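Local structure of 2-dehydropantoate 2-reductase, putative (Enterococcus faecalis, 2EW2) at residues B[72-77]-B[97-102]; B[102-107]-B[119-124]; B[66-71]-B[92-97]; B[126-131]-B[154-159]. The protein probably catalyses the NADPH-dependent reduction of 2-dehydropantoate (ketopantoate) to (R)-pantoate, a step in the biosynthesis of pantothenate. All blocks are in the same frame, centred on the assembly; numbering follows the deposited sequence. Where two conformers were deposited one is given.

Contact 1: B[72-77]-B[97-102]; sequences NEQVDL and MITEKT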
# COMPACT_ATOMS: atom_id res chain seq x y z
N ASN B 72 -27.19 -30.26 25.31
CA ASN B 72 -27.38 -28.90 25.79
C ASN B 72 -28.70 -28.30 25.32
O ASN B 72 -29.26 -28.74 24.32
CB ASN B 72 -26.21 -28.00 25.39
CG ASN B 72 -25.00 -28.23 26.26
OD1 ASN B 72 -24.93 -27.71 27.38
ND2 ASN B 72 -24.06 -29.01 25.77
N GLU B 73 -29.19 -27.31 26.07
CA GLU B 73 -30.44 -26.64 25.77
C GLU B 73 -30.32 -25.88 24.46
O GLU B 73 -29.26 -25.34 24.16
CB GLU B 73 -30.80 -25.65 26.88
CG GLU B 73 -31.13 -26.28 28.22
CD GLU B 73 -32.62 -26.46 28.43
OE1 GLU B 73 -33.33 -25.45 28.65
OE2 GLU B 73 -33.09 -27.62 28.37
N GLN B 74 -31.41 -25.84 23.69
CA GLN B 74 -31.49 -25.00 22.50
C GLN B 74 -32.07 -23.66 22.93
O GLN B 74 -33.01 -23.62 23.72
CB GLN B 74 -32.39 -25.66 21.44
CG GLN B 74 -31.87 -27.02 20.98
CD GLN B 74 -32.77 -27.67 19.93
OE1 GLN B 74 -34.01 -27.68 20.07
NE2 GLN B 74 -32.16 -28.21 18.87
N VAL B 75 -31.50 -22.57 22.44
CA VAL B 75 -31.83 -21.25 22.99
C VAL B 75 -32.48 -20.34 21.96
O VAL B 75 -32.36 -20.57 20.74
CB VAL B 75 -30.59 -20.56 23.62
CG1 VAL B 75 -30.03 -21.38 24.77
CG2 VAL B 75 -29.51 -20.32 22.56
N ASP B 76 -33.16 -19.32 22.45
CA ASP B 76 -33.80 -18.32 21.60
C ASP B 76 -32.81 -17.26 21.11
O ASP B 76 -32.94 -16.73 20.02
CB ASP B 76 -34.94 -17.64 22.37
CG ASP B 76 -35.92 -18.65 23.00
OD1 ASP B 76 -36.47 -19.47 22.23
OD2 ASP B 76 -36.13 -18.63 24.23
N LEU B 77 -31.83 -16.93 21.96
CA LEU B 77 -30.93 -15.79 21.70
C LEU B 77 -29.54 -16.14 22.14
O LEU B 77 -29.35 -16.69 23.23
CB LEU B 77 -31.38 -14.52 22.43
CG LEU B 77 -30.50 -13.25 22.33
CD1 LEU B 77 -30.49 -12.71 20.89
CD2 LEU B 77 -30.96 -12.16 23.31
N MSE B 97 -26.67 -25.66 20.13
CA MSE B 97 -27.66 -24.87 20.86
C MSE B 97 -28.50 -24.00 19.94
O MSE B 97 -29.42 -23.31 20.39
CB MSE B 97 -27.00 -24.01 21.95
CG MSE B 97 -26.22 -24.84 22.95
SE MSE B 97 -25.31 -23.69 24.26
CE MSE B 97 -26.80 -23.37 25.50
N ILE B 98 -28.18 -24.05 18.65
CA ILE B 98 -28.83 -23.22 17.65
C ILE B 98 -29.89 -24.02 16.89
O ILE B 98 -29.63 -25.15 16.47
CB ILE B 98 -27.79 -22.64 16.63
CG1 ILE B 98 -26.75 -21.78 17.36
CG2 ILE B 98 -28.48 -21.83 15.52
CD1 ILE B 98 -25.50 -21.42 16.51
N THR B 99 -31.08 -23.45 16.75
CA THR B 99 -32.08 -23.95 15.80
C THR B 99 -32.34 -22.87 14.76
O THR B 99 -31.76 -21.77 14.83
CB THR B 99 -33.43 -24.30 16.49
OG1 THR B 99 -34.15 -23.09 16.80
CG2 THR B 99 -33.22 -25.11 17.76
N GLU B 100 -33.25 -23.17 13.83
CA GLU B 100 -33.74 -22.23 12.83
C GLU B 100 -34.34 -20.98 13.47
O GLU B 100 -34.39 -19.94 12.83
CB GLU B 100 -34.80 -22.89 11.94
CG GLU B 100 -35.65 -23.93 12.70
CD GLU B 100 -36.99 -24.21 12.05
OE1 GLU B 100 -37.08 -24.13 10.81
OE2 GLU B 100 -37.94 -24.51 12.81
N LYS B 101 -34.82 -21.09 14.71
CA LYS B 101 -35.44 -19.96 15.40
C LYS B 101 -34.47 -19.16 16.30
O LYS B 101 -34.87 -18.20 16.93
CB LYS B 101 -36.67 -20.42 16.22
CG LYS B 101 -37.80 -21.09 15.37
CD LYS B 101 -39.01 -21.47 16.24
CE LYS B 101 -40.24 -21.95 15.42
NZ LYS B 101 -40.70 -20.97 14.36
N THR B 102 -33.20 -19.56 16.36
CA THR B 102 -32.22 -18.88 17.18
C THR B 102 -31.72 -17.58 16.55
O THR B 102 -31.39 -17.56 15.37
CB THR B 102 -31.04 -19.80 17.50
OG1 THR B 102 -31.52 -21.00 18.11
CG2 THR B 102 -30.10 -19.12 18.48
O HOH W 1 -29.79 -27.52 17.79
O HOH W 2 -34.27 -22.51 19.49

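Contact 2: B[102-107]-B[119-124]; sequences TYVLCL and KYVPKE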
# COMPACT_ATOMS: atom_id res chain seq x y z
N THR B 102 -33.20 -19.56 16.36
CA THR B 102 -32.22 -18.88 17.18
C THR B 102 -31.72 -17.58 16.55
O THR B 102 -31.39 -17.56 15.37
CB THR B 102 -31.04 -19.80 17.50
OG1 THR B 102 -31.52 -21.00 18.11
CG2 THR B 102 -30.10 -19.12 18.48
N TYR B 103 -31.70 -16.50 17.33
CA TYR B 103 -31.15 -15.22 16.90
C TYR B 103 -29.83 -14.98 17.61
O TYR B 103 -29.58 -15.53 18.69
CB TYR B 103 -32.11 -14.08 17.24
CG TYR B 103 -33.28 -13.94 16.27
CD1 TYR B 103 -34.33 -14.87 16.26
CD2 TYR B 103 -33.34 -12.85 15.39
CE1 TYR B 103 -35.42 -14.71 15.36
CE2 TYR B 103 -34.40 -12.69 14.51
CZ TYR B 103 -35.44 -13.61 14.51
OH TYR B 103 -36.47 -13.44 13.61
N VAL B 104 -28.96 -14.19 16.99
CA VAL B 104 -27.72 -13.76 17.65
C VAL B 104 -27.68 -12.22 17.68
O VAL B 104 -28.04 -11.54 16.69
CB VAL B 104 -26.44 -14.37 16.98
CG1 VAL B 104 -26.40 -14.02 15.49
CG2 VAL B 104 -25.14 -13.88 17.67
N LEU B 105 -27.28 -11.68 18.82
CA LEU B 105 -27.02 -10.26 18.97
C LEU B 105 -25.52 -10.09 19.10
O LEU B 105 -24.92 -10.48 20.11
CB LEU B 105 -27.72 -9.66 20.21
CG LEU B 105 -27.35 -8.20 20.55
CD1 LEU B 105 -27.74 -7.22 19.41
CD2 LEU B 105 -27.92 -7.74 21.89
N CYS B 106 -24.91 -9.53 18.07
CA CYS B 106 -23.47 -9.36 18.04
C CYS B 106 -23.11 -8.04 18.69
O CYS B 106 -23.53 -6.98 18.22
CB CYS B 106 -22.95 -9.40 16.61
SG CYS B 106 -21.14 -9.29 16.51
N LEU B 107 -22.34 -8.11 19.78
CA LEU B 107 -21.91 -6.90 20.49
C LEU B 107 -20.44 -6.55 20.31
O LEU B 107 -19.93 -5.66 20.98
CB LEU B 107 -22.26 -6.98 21.98
CG LEU B 107 -23.75 -7.10 22.30
CD1 LEU B 107 -23.96 -7.09 23.81
CD2 LEU B 107 -24.52 -5.97 21.66
N LYS B 119 -22.65 -18.35 9.03
CA LYS B 119 -22.30 -19.75 8.84
C LYS B 119 -23.04 -20.67 9.81
O LYS B 119 -23.21 -21.85 9.54
CB LYS B 119 -20.80 -19.94 9.00
CG LYS B 119 -19.95 -19.22 7.97
CD LYS B 119 -18.61 -19.92 7.82
CE LYS B 119 -17.66 -19.54 8.91
NZ LYS B 119 -16.44 -20.40 8.87
N TYR B 120 -23.45 -20.11 10.95
CA TYR B 120 -23.93 -20.90 12.08
C TYR B 120 -25.36 -20.56 12.48
O TYR B 120 -26.07 -21.41 13.02
CB TYR B 120 -22.98 -20.73 13.27
CG TYR B 120 -21.55 -21.05 12.90
CD1 TYR B 120 -20.56 -20.07 12.90
CD2 TYR B 120 -21.20 -22.33 12.48
CE1 TYR B 120 -19.24 -20.37 12.55
CE2 TYR B 120 -19.90 -22.64 12.09
CZ TYR B 120 -18.92 -21.65 12.14
OH TYR B 120 -17.63 -21.97 11.79
N VAL B 121 -25.77 -19.33 12.20
CA VAL B 121 -27.09 -18.81 12.55
C VAL B 121 -27.69 -18.32 11.24
O VAL B 121 -26.98 -17.74 10.42
CB VAL B 121 -26.98 -17.61 13.56
CG1 VAL B 121 -28.35 -17.08 13.94
CG2 VAL B 121 -26.19 -18.01 14.83
N PRO B 122 -29.00 -18.56 11.02
CA PRO B 122 -29.60 -18.07 9.78
C PRO B 122 -29.35 -16.56 9.63
O PRO B 122 -29.51 -15.82 10.59
CB PRO B 122 -31.10 -18.33 9.99
CG PRO B 122 -31.16 -19.45 10.98
CD PRO B 122 -29.99 -19.25 11.88
N LYS B 123 -28.99 -16.12 8.42
CA LYS B 123 -28.65 -14.70 8.18
C LYS B 123 -29.78 -13.74 8.56
O LYS B 123 -29.52 -12.60 8.96
CB LYS B 123 -28.20 -14.47 6.72
CG LYS B 123 -27.60 -13.08 6.42
CD LYS B 123 -27.26 -12.90 4.92
CE LYS B 123 -26.32 -11.69 4.70
NZ LYS B 123 -25.72 -11.66 3.33
N GLU B 124 -31.02 -14.21 8.46
CA GLU B 124 -32.20 -13.39 8.78
C GLU B 124 -32.33 -13.08 10.28
O GLU B 124 -33.07 -12.16 10.67
CB GLU B 124 -33.48 -14.11 8.32
CG GLU B 124 -33.60 -14.32 6.80
CD GLU B 124 -32.91 -15.58 6.31
OE1 GLU B 124 -32.45 -16.41 7.14
OE2 GLU B 124 -32.83 -15.73 5.07
O HOH W 3 -35.81 -12.95 11.09

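Contact 3: B[66-71]-B[92-97]; sequences EEIDHQ and KAIQPM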
# COMPACT_ATOMS: atom_id res chain seq x y z
N GLU B 66 -15.96 -26.53 24.08
CA GLU B 66 -15.70 -27.92 23.68
C GLU B 66 -16.64 -28.94 24.33
O GLU B 66 -16.79 -30.04 23.82
CB GLU B 66 -14.22 -28.30 23.89
CG GLU B 66 -13.68 -28.11 25.30
CD GLU B 66 -12.95 -26.78 25.51
OE1 GLU B 66 -11.96 -26.77 26.29
OE2 GLU B 66 -13.34 -25.74 24.90
N GLU B 67 -17.26 -28.55 25.45
CA GLU B 67 -18.22 -29.39 26.19
C GLU B 67 -19.62 -29.43 25.57
O GLU B 67 -20.41 -30.32 25.87
CB GLU B 67 -18.39 -28.85 27.60
CG GLU B 67 -17.35 -29.30 28.57
CD GLU B 67 -17.60 -28.76 29.97
OE1 GLU B 67 -17.42 -29.54 30.94
OE2 GLU B 67 -17.96 -27.56 30.10
N ILE B 68 -19.93 -28.45 24.74
CA ILE B 68 -21.28 -28.28 24.22
C ILE B 68 -21.65 -29.41 23.24
O ILE B 68 -20.89 -29.72 22.33
CB ILE B 68 -21.47 -26.89 23.55
CG1 ILE B 68 -21.18 -25.76 24.55
CG2 ILE B 68 -22.86 -26.74 22.92
CD1 ILE B 68 -22.21 -25.64 25.70
N ASP B 69 -22.81 -30.01 23.44
CA ASP B 69 -23.30 -31.01 22.51
C ASP B 69 -24.82 -30.97 22.44
O ASP B 69 -25.46 -30.08 23.03
CB ASP B 69 -22.79 -32.42 22.87
CG ASP B 69 -23.20 -32.89 24.26
OD1 ASP B 69 -24.28 -32.49 24.77
OD2 ASP B 69 -22.44 -33.68 24.84
N HIS B 70 -25.40 -31.94 21.74
CA HIS B 70 -26.84 -31.94 21.52
C HIS B 70 -27.67 -32.31 22.75
O HIS B 70 -28.90 -32.32 22.70
CB HIS B 70 -27.22 -32.72 20.25
CG HIS B 70 -27.10 -31.90 19.01
ND1 HIS B 70 -25.89 -31.64 18.40
CD2 HIS B 70 -28.04 -31.23 18.29
CE1 HIS B 70 -26.09 -30.87 17.34
NE2 HIS B 70 -27.38 -30.60 17.25
N GLN B 71 -27.00 -32.54 23.88
CA GLN B 71 -27.72 -32.64 25.15
C GLN B 71 -27.87 -31.28 25.84
O GLN B 71 -28.59 -31.16 26.83
CB GLN B 71 -27.08 -33.68 26.05
CG GLN B 71 -27.19 -35.09 25.43
CD GLN B 71 -26.93 -36.19 26.42
OE1 GLN B 71 -27.03 -35.99 27.63
NE2 GLN B 71 -26.60 -37.37 25.91
N LYS B 92 -18.91 -22.29 15.96
CA LYS B 92 -18.87 -23.67 15.52
C LYS B 92 -19.16 -24.61 16.70
O LYS B 92 -19.94 -25.54 16.56
CB LYS B 92 -17.53 -24.03 14.89
CG LYS B 92 -17.61 -25.37 14.14
CD LYS B 92 -16.31 -25.74 13.48
CE LYS B 92 -16.49 -27.08 12.74
NZ LYS B 92 -15.17 -27.73 12.48
N ALA B 93 -18.55 -24.34 17.85
CA ALA B 93 -18.74 -25.17 19.05
C ALA B 93 -20.15 -25.12 19.64
O ALA B 93 -20.62 -26.12 20.21
CB ALA B 93 -17.71 -24.78 20.11
N ILE B 94 -20.82 -23.97 19.55
CA ILE B 94 -22.14 -23.84 20.18
C ILE B 94 -23.32 -24.10 19.25
O ILE B 94 -24.46 -24.05 19.68
CB ILE B 94 -22.30 -22.52 20.97
CG1 ILE B 94 -22.32 -21.31 20.03
CG2 ILE B 94 -21.17 -22.39 21.98
CD1 ILE B 94 -22.53 -19.96 20.82
N GLN B 95 -23.03 -24.43 17.99
CA GLN B 95 -24.04 -24.93 17.05
C GLN B 95 -25.12 -25.86 17.62
O GLN B 95 -26.28 -25.69 17.28
CB GLN B 95 -23.39 -25.63 15.86
CG GLN B 95 -22.96 -24.67 14.79
CD GLN B 95 -22.51 -25.39 13.54
OE1 GLN B 95 -23.18 -25.31 12.51
NE2 GLN B 95 -21.39 -26.09 13.62
N PRO B 96 -24.74 -26.85 18.46
CA PRO B 96 -25.82 -27.69 19.03
C PRO B 96 -26.93 -26.91 19.76
O PRO B 96 -28.04 -27.44 19.95
CB PRO B 96 -25.08 -28.62 20.01
CG PRO B 96 -23.68 -28.67 19.48
CD PRO B 96 -23.41 -27.30 18.91
N MSE B 97 -26.67 -25.66 20.13
CA MSE B 97 -27.66 -24.87 20.86
C MSE B 97 -28.50 -24.00 19.94
O MSE B 97 -29.42 -23.31 20.39
CB MSE B 97 -27.00 -24.01 21.95
CG MSE B 97 -26.22 -24.84 22.95
SE MSE B 97 -25.31 -23.69 24.26
CE MSE B 97 -26.80 -23.37 25.50
O HOH W 4 -19.45 -28.38 20.62

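Contact 4: B[126-131]-B[154-159]; sequences ILVGIT and ENIDPS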
# COMPACT_ATOMS: atom_id res chain seq x y z
N ILE B 126 -29.82 -12.37 12.47
CA ILE B 126 -28.67 -11.69 13.06
C ILE B 126 -29.00 -10.24 13.41
O ILE B 126 -29.46 -9.46 12.55
CB ILE B 126 -27.43 -11.78 12.13
CG1 ILE B 126 -27.07 -13.25 11.87
CG2 ILE B 126 -26.23 -11.03 12.78
CD1 ILE B 126 -26.05 -13.42 10.77
N LEU B 127 -28.74 -9.89 14.67
CA LEU B 127 -28.89 -8.52 15.17
C LEU B 127 -27.52 -7.97 15.51
O LEU B 127 -26.62 -8.73 15.90
CB LEU B 127 -29.75 -8.50 16.45
CG LEU B 127 -31.00 -9.39 16.54
CD1 LEU B 127 -31.67 -9.32 17.92
CD2 LEU B 127 -31.97 -9.04 15.45
N VAL B 128 -27.36 -6.66 15.42
CA VAL B 128 -26.09 -6.05 15.81
C VAL B 128 -26.37 -5.01 16.88
O VAL B 128 -27.40 -4.34 16.84
CB VAL B 128 -25.34 -5.48 14.57
CG1 VAL B 128 -26.18 -4.46 13.81
CG2 VAL B 128 -23.99 -4.91 14.95
N GLY B 129 -25.49 -4.87 17.85
CA GLY B 129 -25.70 -3.81 18.82
C GLY B 129 -24.43 -3.20 19.36
O GLY B 129 -23.33 -3.68 19.09
N ILE B 130 -24.61 -2.13 20.12
CA ILE B 130 -23.51 -1.44 20.76
C ILE B 130 -23.89 -1.36 22.22
O ILE B 130 -25.01 -0.94 22.56
CB ILE B 130 -23.30 -0.02 20.15
CG1 ILE B 130 -22.97 -0.12 18.66
CG2 ILE B 130 -22.19 0.75 20.88
CD1 ILE B 130 -23.15 1.19 17.92
N THR B 131 -22.98 -1.78 23.09
CA THR B 131 -23.21 -1.65 24.52
C THR B 131 -22.39 -0.50 25.10
O THR B 131 -21.18 -0.41 24.86
CB THR B 131 -22.97 -2.98 25.29
OG1 THR B 131 -23.15 -2.74 26.68
CG2 THR B 131 -21.57 -3.54 25.06
N GLU B 154 -30.04 -3.36 16.38
CA GLU B 154 -30.69 -3.27 15.09
C GLU B 154 -30.62 -4.64 14.44
O GLU B 154 -29.59 -5.29 14.51
CB GLU B 154 -29.95 -2.24 14.20
CG GLU B 154 -30.65 -2.00 12.89
CD GLU B 154 -30.01 -0.96 11.98
OE1 GLU B 154 -28.89 -0.44 12.25
OE2 GLU B 154 -30.66 -0.66 10.95
N ASN B 155 -31.72 -5.10 13.85
CA ASN B 155 -31.72 -6.28 12.98
C ASN B 155 -31.02 -5.94 11.68
O ASN B 155 -31.21 -4.85 11.13
CB ASN B 155 -33.14 -6.75 12.64
CG ASN B 155 -34.02 -5.62 12.14
OD1 ASN B 155 -34.55 -5.66 11.02
ND2 ASN B 155 -34.18 -4.59 12.96
N ILE B 156 -30.21 -6.87 11.18
CA ILE B 156 -29.53 -6.67 9.91
C ILE B 156 -30.46 -6.93 8.73
O ILE B 156 -30.38 -6.23 7.72
CB ILE B 156 -28.27 -7.56 9.81
CG1 ILE B 156 -27.27 -7.12 10.90
CG2 ILE B 156 -27.67 -7.50 8.38
CD1 ILE B 156 -25.95 -7.89 10.88
N ASP B 157 -31.32 -7.93 8.88
CA ASP B 157 -32.26 -8.36 7.83
C ASP B 157 -33.66 -7.84 8.17
O ASP B 157 -34.06 -7.90 9.32
CB ASP B 157 -32.27 -9.89 7.78
CG ASP B 157 -33.07 -10.43 6.62
OD1 ASP B 157 -34.32 -10.47 6.73
OD2 ASP B 157 -32.46 -10.85 5.60
N PRO B 158 -34.41 -7.34 7.17
CA PRO B 158 -35.72 -6.74 7.50
C PRO B 158 -36.71 -7.69 8.20
O PRO B 158 -37.57 -7.22 8.95
CB PRO B 158 -36.26 -6.27 6.14
CG PRO B 158 -35.51 -7.08 5.14
CD PRO B 158 -34.14 -7.25 5.72
N SER B 159 -36.56 -8.99 7.99
CA SER B 159 -37.37 -10.02 8.67
C SER B 159 -37.10 -10.16 10.15
O SER B 159 -37.92 -10.74 10.89
CB SER B 159 -37.14 -11.40 8.05
OG SER B 159 -37.80 -11.47 6.79
O HOH W 5 -31.87 -9.68 11.25

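Contact 1: B[72-77]-B[97-102]
In the Rossmann-type domain, Val75 and Met97 meet where two loops run side by side, one leading into strand 77-80 and the other joining helix 84-94 to strand 103-106. Val75 N gives a nearly straight hydrogen bond of 3.0 Å to Met97 O, lying in the carbonyl plane. Met97, a selenomethionine, brings its side chain against residues 73-75: CG sits 3.3 Å from Glu73 O, and a bend at the last torsion (chi3 83°) turns CE to within 3.9 Å of Val75 CG1. That carbonyl oxygen of Glu73 is buried here by carbon, with no polar partner in the model. Nearer the surface, the extended Gln74 crosses Thr99 at about a right angle, its amide carbon CD 3.4 Å from the methyl CG2 of Thr99. A water bridges Gln74 NE2 and Ile98 O.

The turn 99-102, of type I, presents Thr102 to the other loop. Within it Thr99 OG1 accepts from Lys101 N, an ST turn, and Thr102 OG1 accepts from Thr99 N. A second water donates to Val75 O and also bonds Thr99 OG1. Thr102 OG1 in turn donates to Val75 O over 2.8 Å, nearly along the C=O axis.

Contact 2: B[102-107]-B[119-124]
Val104 and Val121 carry the apolar part of this contact, the one side chain rising from strand 103-106 and the other coming from the loop that follows helix 114-117. The touching branch of Val104 is CG1, set between its backbone N and carbonyl carbon (chi1 56°), where it meets both methyls of its partner: Val121 CG1 lies 3.9 Å from Val104 CG1, and Val121 CG2 is 4.0 Å from that same atom. The two side chains meet obliquely.

Carbon also packs against a backbone oxygen. Val121 has CG1 anti to its backbone N (chi1 -179°), which puts this methyl beside Thr102 O, at 3.4 Å, as well as beside Val104 CG1. Pro122 CD stands farther off, 4.1 Å from Thr102 O. The polar need of this oxygen is met from elsewhere, by a hydrogen bond from Asn125 ND2.

The contact lies within a beta-alpha-beta connection of the Rossmann-type domain, which runs from strand 103-106 through helix 114-117 to the parallel neighbour 126-131; the segment 119-124 is part of the return. Phe91 of helix 84-94 adds to the apolar surroundings of Val104.

No direct hydrogen bond joins the two segments; one water bridges them. It donates to Glu124 O at 2.9 Å and lies 2.7 Å from Tyr103 OH, linking the phenol to a residue of the 3-10 segment that begins at Lys123. Glu124 O approaches the Tyr103 ring obliquely, 4.1 Å from CE2, and the ring also stacks with that of Phe163.

Contact 3: B[66-71]-B[92-97]
Ile68, buried against the end of helix 84-94, is gripped on several atoms, whereas the exposed His70 meets Pro96 alone of segment 92-97. On the buried side, Ile68 CB lies 3.5 Å from Ala93 O. Its CG2 methyl, anti to the backbone N, touches both Pro96 CG and Met97 CG, at 3.9 Å from the latter. The other branch extends toward the selenium: Ile68 CD1 is 3.9 Å from Met97 SE, the two side chains crossing at about a right angle. Ile94 CG2 adds a looser apolar contact with Ile68 CG1.

Toward solvent, the imidazole of His70 turns one face to Pro96. The proline CB stands 3.7 Å from the ring centroid, 22° off the normal, in a CH-pi contact displaced toward the rim; within the ring, His70 ND1 is nearest, 3.5 Å from Pro96 CB. The preceding carbonyl also meets this carbon, with Asp69 O 3.4 Å from Pro96 CB. A water touches both Ile68 O and Ala93 O.

Residues 69-71 form an Asx turn, in which Asp69 OD1 accepts from Gln71 N, the donor coming from above the carboxylate plane. Together these residues join the loop after strand 62-63 to the end of a helix flanking the sheet of a Rossmann-type domain.

Contact 4: B[126-131]-B[154-159]
Ile126 and Ile156 meet where strand 126-131 of the Rossmann-type domain pairs with the antiparallel strand 151-155. Leu127 and Asn155 form a non-hydrogen-bonded pair, Val128 and Glu154 a hydrogen-bonded one, with Val128 N 2.8 Å from Glu154 O and Glu154 N bonding back to Val128 O. Ile156 N, donating to Ile126 O, adds one more backbone bond past the end of the strand.

Ile156 has CG1 anti to its carbonyl carbon (chi1 -64°) and an extended tip, and its CD1 lies 3.7 Å from Ile126 CG2. Ile156 CG1 also approaches Val128 CG1, at 4.1 Å, where the two side chains cross at about a right angle. Val128 holds that methyl between N and the carbonyl carbon (chi1 57°), and it packs on Glu154 O as well. The extended Glu154 carries its carboxylate to helix 184-195, where OE1 accepts from Arg185 N.

On the face opposite Val128 and Glu154, Leu127 CD2 rests 3.8 Å from Asn155 CB, both residues against Ala164 of helix 161-173. At the strand end a water accepts from Asp157 N; the same water lies 2.7 Å from Ile126 O, to which it donates.

How the contacts relate
All four contacts belong to the Rossmann-type domain: contacts 1, 2 and 3 join loops and a helix end round its sheet, and contact 4 pairs two of the strands. Contacts 3 and 1 interleave along the chain and share Met97, their centres about 10 Å apart. Contact 2 follows, sharing Thr102 with contact 1, and contact 4 comes last. Strands 77-80, 103-106 and 126-131 lie side by side in parallel, before the antiparallel strand 151-155; contacts 2 and 4, about 9 Å apart between centres, are joined through probable backbone hydrogen bonds. Contacts 3 and 4, about 24 Å apart between centres, do not touch. Together they help build the domain thought to bind NADP.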